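Local coordinates for protein 2,3-dihydroxybenzoate-AMP ligase (Bacillus subtilis, PDB 1MDB) that belongs to the ANL superfamily of AMP-binding enzymes and holds adenosine monophosphate and 2,3-dihydroxy-benzoic acid in one pocket region, at residues Y126-A131 and I154-E159; S139-V144 and E161-L166; V350-K355 and D420-V425. One frame throughout, in Å; residues are numbered along the deposited sequence.

Overall arrangement
Contacts 1 and 2 form one continuous patch, their centres about 7 Å apart, and their segments alternate along the chain. Contact 1 pairs strands 125-132 and 154-157; contact 2 sets helix 137-147, which lies between those strands in the chain, against the loop leading into strand 164-165. They meet directly where Val156 N lies 2.8 Å from Leu164 O, a probable hydrogen bond, and where Ile154 packs on Phe163. Contact 3 lies on the opposite side of the chain's centre, its centre about 41 Å from that of contact 1 and about 45 Å from that of contact 2. It touches adenosine monophosphate, and the side chain of Gln353 is about 9 Å from 2,3-dihydroxy-benzoic acid.

Contact 1. Residues Y126-A131 and I154-E159; sequences YIIPDA and IIVAGE
Tyr126 holds CG anti to its backbone N (chi1 178°), while Ile154 bends CD1 back at chi2 (-60°), and the methyl of Ile154 arrives at the edge of the tyrosine ring. Ile154 CD1 sits 3.7 Å from Tyr126 CB and close to the ring plane beside Tyr126 CD1. One face of the same ring is covered by the Ile128 CG2 methyl, offset toward the rim, and Tyr126 OH is hydrogen-bonded to Gln81. Further along this face of the sheet, Ile128 CG1 meets Val156 CG2 at 3.9 Å. On the other face Ile127 and Ile155 lie side by side and point the same way, with Ile127 CG1 4.0 Å from Ile155 CB; Phe67 of helix 53-70 packs on both.

The strands are parallel neighbours, and the chain between them runs through helix 137-147, making a beta-alpha-beta crossover with Tyr126, Ile128 and Ile154 turned toward that helix. Their backbones bond in the alternating parallel pattern: Ile155 N to Tyr126 O, Ile128 N to Ile155 O, then Ala157 N to Ile128 O at 2.8 Å. Ile128 O is also approached by the CA-H of Val156, its CA 3.1 Å away. The next bond is longer, 3.2 Å from Asp130 N to Ala157 O, and its donor stands well above the carbonyl plane.

Beyond the paired residues a side chain takes over from the backbone. Asp130 OD2 accepts the N-H of Glu159 at 3.0 Å on its anti side, tilted 21° out of the carboxylate plane, and lies 3.2 Å from Gly158 CA. Val156 CG1 packs against Asp130 N and CA. Arg138, at the start of the crossover helix, adds a weak hydrogen bond to Glu159 O.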
loop_
_atom_site.group_PDB
_atom_site.type_symbol
_atom_site.label_atom_id
_atom_site.label_comp_id
_atom_site.label_asym_id
_atom_site.label_seq_id
_atom_site.Cartn_x
_atom_site.Cartn_y
_atom_site.Cartn_z
ATOM N N TYR A 126 0.129 21.422 -6.252
ATOM C CA TYR A 126 -0.717 20.248 -6.470
ATOM C C TYR A 126 -0.314 19.760 -7.843
ATOM O O TYR A 126 -0.381 20.516 -8.816
ATOM C CB TYR A 126 -2.192 20.672 -6.461
ATOM C CG TYR A 126 -3.237 19.589 -6.718
ATOM C CD1 TYR A 126 -4.480 19.928 -7.251
ATOM C CD2 TYR A 126 -3.005 18.253 -6.403
ATOM C CE1 TYR A 126 -5.462 18.976 -7.465
ATOM C CE2 TYR A 126 -3.983 17.290 -6.611
ATOM C CZ TYR A 126 -5.215 17.662 -7.144
ATOM O OH TYR A 126 -6.212 16.732 -7.344
ATOM N N ILE A 127 0.127 18.511 -7.924
ATOM C CA ILE A 127 0.565 17.935 -9.196
ATOM C C ILE A 127 -0.349 16.796 -9.664
ATOM O O ILE A 127 -0.513 15.788 -8.968
ATOM C CB ILE A 127 2.010 17.427 -9.073
ATOM C CG1 ILE A 127 2.920 18.590 -8.650
ATOM C CG2 ILE A 127 2.474 16.832 -10.396
ATOM C CD1 ILE A 127 4.398 18.212 -8.506
ATOM N N ILE A 128 -0.927 16.966 -10.851
ATOM C CA ILE A 128 -1.856 15.991 -11.425
ATOM C C ILE A 128 -1.621 15.710 -12.909
ATOM O O ILE A 128 -0.902 16.446 -13.594
ATOM C CB ILE A 128 -3.311 16.495 -11.349
ATOM C CG1 ILE A 128 -3.392 17.887 -11.989
ATOM C CG2 ILE A 128 -3.808 16.519 -9.910
ATOM C CD1 ILE A 128 -4.804 18.356 -12.279
ATOM N N PRO A 129 -2.207 14.616 -13.421
ATOM C CA PRO A 129 -2.044 14.306 -14.845
ATOM C C PRO A 129 -3.205 15.079 -15.478
ATOM O O PRO A 129 -4.056 15.597 -14.749
ATOM C CB PRO A 129 -2.255 12.794 -14.893
ATOM C CG PRO A 129 -3.301 12.578 -13.811
ATOM C CD PRO A 129 -2.805 13.481 -12.691
ATOM N N ASP A 130 -3.257 15.192 -16.799
ATOM C CA ASP A 130 -4.383 15.900 -17.400
ATOM C C ASP A 130 -5.649 15.073 -17.210
ATOM O O ASP A 130 -6.674 15.566 -16.745
ATOM C CB ASP A 130 -4.155 16.157 -18.899
ATOM C CG ASP A 130 -3.503 14.985 -19.613
ATOM O OD1 ASP A 130 -3.619 13.838 -19.136
ATOM O OD2 ASP A 130 -2.875 15.214 -20.669
ATOM N N ALA A 131 -5.568 13.802 -17.573
ATOM C CA ALA A 131 -6.706 12.903 -17.443
ATOM C C ALA A 131 -6.202 11.475 -17.330
ATOM O O ALA A 131 -5.181 11.116 -17.906
ATOM C CB ALA A 131 -7.634 13.043 -18.646
ATOM N N ILE A 154 -0.729 24.779 -9.708
ATOM C CA ILE A 154 -1.379 23.550 -10.148
ATOM C C ILE A 154 -0.570 23.088 -11.335
ATOM O O ILE A 154 -0.581 23.728 -12.381
ATOM C CB ILE A 154 -2.830 23.799 -10.615
ATOM C CG1 ILE A 154 -3.658 24.384 -9.473
ATOM C CG2 ILE A 154 -3.438 22.494 -11.141
ATOM C CD1 ILE A 154 -3.749 23.508 -8.273
ATOM N N ILE A 155 0.145 21.983 -11.167
ATOM C CA ILE A 155 0.996 21.458 -12.228
ATOM C C ILE A 155 0.376 20.219 -12.866
ATOM O O ILE A 155 -0.040 19.283 -12.169
ATOM C CB ILE A 155 2.388 21.133 -11.671
ATOM C CG1 ILE A 155 2.977 22.398 -11.032
ATOM C CG2 ILE A 155 3.277 20.582 -12.774
ATOM C CD1 ILE A 155 4.165 22.155 -10.095
ATOM N N VAL A 156 0.319 20.218 -14.192
ATOM C CA VAL A 156 -0.292 19.126 -14.930
ATOM C C VAL A 156 0.648 18.417 -15.879
ATOM O O VAL A 156 1.276 19.048 -16.738
ATOM C CB VAL A 156 -1.483 19.627 -15.764
ATOM C CG1 VAL A 156 -2.157 18.461 -16.466
ATOM C CG2 VAL A 156 -2.462 20.379 -14.875
ATOM N N ALA A 157 0.756 17.101 -15.731
ATOM C CA ALA A 157 1.591 16.344 -16.641
ATOM C C ALA A 157 0.642 16.031 -17.785
ATOM O O ALA A 157 -0.228 15.170 -17.664
ATOM C CB ALA A 157 2.111 15.058 -15.978
ATOM N N GLY A 158 0.798 16.769 -18.881
ATOM C CA GLY A 158 -0.059 16.599 -20.042
ATOM C C GLY A 158 -0.633 17.953 -20.429
ATOM O O GLY A 158 -0.009 18.985 -20.170
ATOM N N GLU A 159 -1.818 17.962 -21.034
ATOM C CA GLU A 159 -2.458 19.210 -21.438
ATOM C C GLU A 159 -2.943 19.954 -20.195
ATOM O O GLU A 159 -3.981 19.623 -19.617
ATOM C CB GLU A 159 -3.633 18.924 -22.376
ATOM C CG GLU A 159 -4.357 20.167 -22.857
ATOM C CD GLU A 159 -3.428 21.151 -23.553
ATOM O OE1 GLU A 159 -2.768 20.741 -24.532
ATOM O OE2 GLU A 159 -3.359 22.326 -23.119
#

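Contact 2. Residues S139-V144 and E161-L166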
loop_
_atom_site.group_PDB
_atom_site.type_symbol
_atom_site.label_atom_id
_atom_site.label_comp_id
_atom_site.label_asym_id
_atom_site.label_seq_id
_atom_site.Cartn_x
_atom_site.Cartn_y
_atom_site.Cartn_z
ATOM N N SER A 139 -10.505 19.255 -13.713
ATOM C CA SER A 139 -11.801 19.646 -13.182
ATOM C C SER A 139 -11.727 19.456 -11.672
ATOM O O SER A 139 -12.327 20.214 -10.913
ATOM C CB SER A 139 -12.933 18.797 -13.795
ATOM O OG SER A 139 -12.806 17.433 -13.431
ATOM N N LEU A 140 -10.984 18.444 -11.234
ATOM C CA LEU A 140 -10.811 18.217 -9.803
ATOM C C LEU A 140 -9.982 19.404 -9.280
ATOM O O LEU A 140 -10.283 19.971 -8.232
ATOM C CB LEU A 140 -10.068 16.895 -9.551
ATOM C CG LEU A 140 -9.604 16.623 -8.110
ATOM C CD1 LEU A 140 -10.785 16.756 -7.160
ATOM C CD2 LEU A 140 -8.966 15.222 -8.005
ATOM N N ALA A 141 -8.949 19.787 -10.026
ATOM C CA ALA A 141 -8.112 20.923 -9.624
ATOM C C ALA A 141 -8.986 22.168 -9.461
ATOM O O ALA A 141 -8.847 22.919 -8.491
ATOM C CB ALA A 141 -7.023 21.184 -10.675
ATOM N N ARG A 142 -9.895 22.380 -10.412
ATOM C CA ARG A 142 -10.772 23.538 -10.356
ATOM C C ARG A 142 -11.622 23.490 -9.108
ATOM O O ARG A 142 -11.850 24.516 -8.467
ATOM C CB ARG A 142 -11.657 23.609 -11.602
ATOM C CG ARG A 142 -10.853 23.826 -12.873
ATOM C CD ARG A 142 -11.716 24.077 -14.093
ATOM N NE ARG A 142 -10.875 24.133 -15.279
ATOM C CZ ARG A 142 -10.634 23.097 -16.073
ATOM N NH1 ARG A 142 -11.189 21.915 -15.824
ATOM N NH2 ARG A 142 -9.797 23.227 -17.086
ATOM N N GLN A 143 -12.091 22.300 -8.754
ATOM C CA GLN A 143 -12.900 22.155 -7.555
ATOM C C GLN A 143 -12.051 22.488 -6.334
ATOM O O GLN A 143 -12.493 23.195 -5.422
ATOM C CB GLN A 143 -13.445 20.724 -7.458
ATOM C CG GLN A 143 -14.569 20.460 -8.442
ATOM C CD GLN A 143 -15.025 19.019 -8.458
ATOM O OE1 GLN A 143 -16.191 18.733 -8.735
ATOM N NE2 GLN A 143 -14.110 18.101 -8.178
ATOM N N VAL A 144 -10.819 21.994 -6.319
ATOM C CA VAL A 144 -9.950 22.266 -5.183
ATOM C C VAL A 144 -9.664 23.765 -5.025
ATOM O O VAL A 144 -9.855 24.306 -3.934
ATOM C CB VAL A 144 -8.630 21.470 -5.282
ATOM C CG1 VAL A 144 -7.743 21.776 -4.083
ATOM C CG2 VAL A 144 -8.942 19.974 -5.324
ATOM N N GLU A 161 -4.075 23.089 -19.890
ATOM C CA GLU A 161 -5.163 24.051 -20.043
ATOM C C GLU A 161 -4.728 25.356 -19.368
ATOM O O GLU A 161 -3.639 25.850 -19.663
ATOM C CB GLU A 161 -6.472 23.497 -19.452
ATOM C CG GLU A 161 -7.522 23.175 -20.529
ATOM C CD GLU A 161 -8.396 21.957 -20.223
ATOM O OE1 GLU A 161 -9.092 21.930 -19.181
ATOM O OE2 GLU A 161 -8.393 21.016 -21.044
ATOM N N GLU A 162 -5.535 25.914 -18.469
ATOM C CA GLU A 162 -5.155 27.168 -17.823
ATOM C C GLU A 162 -4.115 27.039 -16.708
ATOM O O GLU A 162 -3.669 28.049 -16.150
ATOM C CB GLU A 162 -6.378 27.884 -17.247
ATOM C CG GLU A 162 -6.898 27.297 -15.942
ATOM C CD GLU A 162 -8.039 26.325 -16.157
ATOM O OE1 GLU A 162 -7.955 25.507 -17.095
ATOM O OE2 GLU A 162 -9.011 26.379 -15.381
ATOM N N PHE A 163 -3.730 25.809 -16.382
ATOM C CA PHE A 163 -2.760 25.584 -15.316
ATOM C C PHE A 163 -1.323 25.522 -15.831
ATOM O O PHE A 163 -1.046 25.986 -16.934
ATOM C CB PHE A 163 -3.144 24.317 -14.544
ATOM C CG PHE A 163 -4.513 24.390 -13.926
ATOM C CD1 PHE A 163 -5.539 23.558 -14.361
ATOM C CD2 PHE A 163 -4.785 25.325 -12.923
ATOM C CE1 PHE A 163 -6.817 23.657 -13.808
ATOM C CE2 PHE A 163 -6.052 25.431 -12.365
ATOM C CZ PHE A 163 -7.074 24.594 -12.808
ATOM N N LEU A 164 -0.408 24.965 -15.041
ATOM C CA LEU A 164 0.993 24.902 -15.453
ATOM C C LEU A 164 1.447 23.557 -16.020
ATOM O O LEU A 164 1.346 22.526 -15.355
ATOM C CB LEU A 164 1.903 25.277 -14.278
ATOM C CG LEU A 164 1.652 26.625 -13.592
ATOM C CD1 LEU A 164 2.525 26.730 -12.342
ATOM C CD2 LEU A 164 1.954 27.771 -14.555
ATOM N N PRO A 165 1.957 23.557 -17.262
ATOM C CA PRO A 165 2.435 22.338 -17.919
ATOM C C PRO A 165 3.697 21.845 -17.224
ATOM O O PRO A 165 4.692 22.566 -17.159
ATOM C CB PRO A 165 2.734 22.804 -19.347
ATOM C CG PRO A 165 1.816 23.989 -19.529
ATOM C CD PRO A 165 1.961 24.688 -18.210
ATOM N N LEU A 166 3.656 20.631 -16.691
ATOM C CA LEU A 166 4.817 20.073 -16.030
ATOM C C LEU A 166 6.024 20.109 -16.959
ATOM O O LEU A 166 7.131 20.436 -16.529
ATOM C CB LEU A 166 4.549 18.625 -15.617
ATOM C CG LEU A 166 5.739 17.875 -15.007
ATOM C CD1 LEU A 166 6.222 18.591 -13.752
ATOM C CD2 LEU A 166 5.317 16.443 -14.670
HETATM O O HOH W 1 -10.699 20.124 -17.902
#
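Arg142 turns its guanidinium to two glutamates, Glu161 and Glu162. Its side chain, extended from CG to NE (chi2 -173°, chi3 -174°), reaches Glu162 side-on: NE bonds OE2 of Glu162 at 2.9 Å and NH2 bonds OE1 of Glu162 at 2.9 Å, each carboxylate oxygen using its syn lone pair. NH2 has a second acceptor, Glu161 OE1, at 2.6 Å, in the guanidinium plane and on the anti lone pair of that oxygen. A water closes a further path, accepting from Arg142 NH1 at 2.8 Å and donating to Glu161 OE1. The other oxygen of Glu161 forms a salt bridge with Arg138, so this carboxylate joins two arginines of one helix.

The apolar contacts centre on Phe163. It presents its edge to Arg142 CG, 3.9 Å from CZ of the ring, while Ala141 CB approaches CE1 of Phe163 at 4.0 Å. Phe163 CE1 also lies over one guanidinium face, offset, with the two planes 40° apart. Glu162 CG covers the centre of one ring face.

This is a surface salt-bridge network beside a small apolar contact, between the helix of a beta-alpha-beta crossover and the loop that leads into strand 164-165, next to strand 154-157 in the sheet.

Contact 3. Residues V350-K355 and D420-V425. With AMP (adenosine monophosphate), chain D.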
loop_
_atom_site.group_PDB
_atom_site.type_symbol
_atom_site.label_atom_id
_atom_site.label_comp_id
_atom_site.label_asym_id
_atom_site.label_seq_id
_atom_site.Cartn_x
_atom_site.Cartn_y
_atom_site.Cartn_z
ATOM N N VAL A 350 1.766 -20.347 2.478
ATOM C CA VAL A 350 0.317 -20.450 2.350
ATOM C C VAL A 350 -0.503 -20.183 3.608
ATOM O O VAL A 350 -1.676 -19.802 3.517
ATOM C CB VAL A 350 -0.075 -21.844 1.796
ATOM C CG1 VAL A 350 -1.578 -22.087 1.948
ATOM C CG2 VAL A 350 0.328 -21.936 0.329
ATOM N N ASN A 351 0.094 -20.350 4.783
ATOM C CA ASN A 351 -0.678 -20.154 6.003
ATOM C C ASN A 351 -0.285 -19.000 6.913
ATOM O O ASN A 351 -0.944 -18.771 7.926
ATOM C CB ASN A 351 -0.708 -21.462 6.800
ATOM C CG ASN A 351 -1.351 -22.594 6.025
ATOM O OD1 ASN A 351 -2.551 -22.569 5.741
ATOM N ND2 ASN A 351 -0.550 -23.593 5.661
ATOM N N THR A 352 0.773 -18.270 6.571
ATOM C CA THR A 352 1.182 -17.141 7.403
ATOM C C THR A 352 1.287 -15.860 6.580
ATOM O O THR A 352 1.184 -15.882 5.357
ATOM C CB THR A 352 2.556 -17.382 8.079
ATOM O OG1 THR A 352 3.612 -17.154 7.135
ATOM C CG2 THR A 352 2.648 -18.808 8.600
ATOM N N GLN A 353 1.496 -14.746 7.268
ATOM C CA GLN A 353 1.644 -13.453 6.620
ATOM C C GLN A 353 3.073 -12.930 6.833
ATOM O O GLN A 353 3.288 -11.726 6.963
ATOM C CB GLN A 353 0.620 -12.454 7.186
ATOM C CG GLN A 353 -0.819 -12.614 6.665
ATOM C CD GLN A 353 -1.417 -13.995 6.905
ATOM O OE1 GLN A 353 -1.334 -14.884 6.054
ATOM N NE2 GLN A 353 -2.020 -14.181 8.065
ATOM N N GLY A 354 4.037 -13.852 6.886
ATOM C CA GLY A 354 5.444 -13.496 7.054
ATOM C C GLY A 354 5.953 -13.138 8.442
ATOM O O GLY A 354 5.249 -13.302 9.431
ATOM N N LYS A 355 7.198 -12.661 8.508
ATOM C CA LYS A 355 7.822 -12.244 9.767
ATOM C C LYS A 355 8.559 -10.933 9.504
ATOM O O LYS A 355 8.968 -10.669 8.381
ATOM C CB LYS A 355 8.807 -13.315 10.272
ATOM C CG LYS A 355 9.995 -13.583 9.355
ATOM C CD LYS A 355 10.922 -14.664 9.924
ATOM C CE LYS A 355 12.075 -14.968 8.959
ATOM N NZ LYS A 355 12.902 -16.156 9.350
ATOM N N ASP A 420 8.579 -19.608 14.810
ATOM C CA ASP A 420 9.712 -18.974 14.157
ATOM C C ASP A 420 9.543 -17.466 14.054
ATOM O O ASP A 420 10.310 -16.789 13.370
ATOM C CB ASP A 420 9.927 -19.583 12.772
ATOM C CG ASP A 420 10.398 -21.023 12.844
ATOM O OD1 ASP A 420 11.459 -21.261 13.464
ATOM O OD2 ASP A 420 9.712 -21.911 12.292
ATOM N N GLY A 421 8.535 -16.941 14.743
ATOM C CA GLY A 421 8.307 -15.509 14.722
ATOM C C GLY A 421 7.414 -15.005 13.607
ATOM O O GLY A 421 7.347 -13.801 13.369
ATOM N N TYR A 422 6.732 -15.910 12.913
ATOM C CA TYR A 422 5.836 -15.505 11.836
ATOM C C TYR A 422 4.523 -14.987 12.403
ATOM O O TYR A 422 4.150 -15.311 13.530
ATOM C CB TYR A 422 5.570 -16.667 10.872
ATOM C CG TYR A 422 6.729 -16.933 9.939
ATOM C CD1 TYR A 422 7.940 -17.436 10.423
ATOM C CD2 TYR A 422 6.643 -16.614 8.582
ATOM C CE1 TYR A 422 9.033 -17.610 9.579
ATOM C CE2 TYR A 422 7.731 -16.784 7.732
ATOM C CZ TYR A 422 8.923 -17.280 8.238
ATOM O OH TYR A 422 10.005 -17.440 7.405
ATOM N N ILE A 423 3.834 -14.171 11.612
ATOM C CA ILE A 423 2.570 -13.587 12.026
ATOM C C ILE A 423 1.410 -14.174 11.235
ATOM O O ILE A 423 1.438 -14.241 10.002
ATOM C CB ILE A 423 2.587 -12.055 11.831
ATOM C CG1 ILE A 423 3.711 -11.443 12.671
ATOM C CG2 ILE A 423 1.238 -11.453 12.217
ATOM C CD1 ILE A 423 3.877 -9.944 12.499
ATOM N N VAL A 424 0.403 -14.628 11.965
ATOM C CA VAL A 424 -0.792 -15.178 11.366
ATOM C C VAL A 424 -1.874 -14.181 11.754
ATOM O O VAL A 424 -2.347 -14.172 12.889
ATOM C CB VAL A 424 -1.125 -16.561 11.933
ATOM C CG1 VAL A 424 -2.394 -17.094 11.274
ATOM C CG2 VAL A 424 0.040 -17.514 11.681
ATOM N N VAL A 425 -2.228 -13.318 10.807
ATOM C CA VAL A 425 -3.230 -12.286 11.023
ATOM C C VAL A 425 -4.648 -12.843 11.012
ATOM O O VAL A 425 -4.994 -13.676 10.172
ATOM C CB VAL A 425 -3.113 -11.184 9.935
ATOM C CG1 VAL A 425 -4.140 -10.070 10.181
ATOM C CG2 VAL A 425 -1.707 -10.609 9.942
HETATM P P AMP D . -1.567 0.362 4.562
HETATM O O1P AMP D . -0.769 1.475 5.187
HETATM O O2P AMP D . -2.654 0.819 3.646
HETATM O O3P AMP D . -0.686 -0.675 3.915
HETATM O "O5'" AMP D . -2.431 -0.392 5.753
HETATM C "C5'" AMP D . -1.817 -1.309 6.703
HETATM C "C4'" AMP D . -2.899 -2.197 7.332
HETATM O "O4'" AMP D . -3.409 -2.974 6.266
HETATM C "C3'" AMP D . -2.409 -3.218 8.317
HETATM O "O3'" AMP D . -2.277 -2.676 9.629
HETATM C "C2'" AMP D . -3.456 -4.318 8.199
HETATM O "O2'" AMP D . -4.593 -4.062 9.052
HETATM C "C1'" AMP D . -3.779 -4.265 6.727
HETATM N N9 AMP D . -2.882 -5.493 5.991
HETATM C C8 AMP D . -1.903 -5.269 5.084
HETATM N N7 AMP D . -1.383 -6.408 4.633
HETATM C C5 AMP D . -2.057 -7.343 5.277
HETATM C C6 AMP D . -1.883 -8.715 5.130
HETATM N N6 AMP D . -0.996 -9.247 4.290
HETATM N N1 AMP D . -2.697 -9.510 5.902
HETATM C C2 AMP D . -3.623 -9.006 6.768
HETATM N N3 AMP D . -3.789 -7.683 6.901
HETATM C C4 AMP D . -3.009 -6.823 6.155
#
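Part of the adenine end of the adenosine monophosphate pocket is built here, where the turn that follows helix 346-351 meets the start of strand 423-428. Gln353 and Val425 come from the two sides of the contact and both reach the base: Gln353 CG lies 3.7 Å from N1 of the nucleotide, and Val425 CG1 lies 3.6 Å from its C2. The two side chains cross at about a right angle, with Val425 CG2 packed against Gln353 CG.

Two backbone bonds, both through Ile423, fix the turn to the strand. Gln353 N donates to Ile423 O at 2.8 Å, and Ile423 N donates to Gly354 O at 2.7 Å. Thr352, the first residue to leave the helix, has OG1 hydrogen-bonded to Ile348 O, and it takes a weak bond from Gly354 N. The same hydroxyl oxygen comes obliquely to the Tyr422 ring, 3.4 Å from CD2.

Lys355 sets CB over the middle of one face of that ring. This CB stands 4.1 Å from the ring centroid of Tyr422, only 6° off the normal, a CH-pi contact. With CG between the backbone N and the carbonyl carbon (chi1 63°), CG lies over the same face nearer the rim, and the extended chain then runs outward past the CE1-CZ side, CD 3.5 Å from Tyr422 CE1 and CE near OH. Asp344 hydrogen-bonds that phenol oxygen.

The contact thereby joins two sheets. Lys355 bonds through its backbone to Tyr339, in the large mixed sheet where 355-356 is an outermost strand. Val424 bonds likewise to Arg416, in the antiparallel sheet where 423-428 is an outer strand beside 409-417, and Phe330 of strand 325-331 packs against Gln353, Ile423 and Val425.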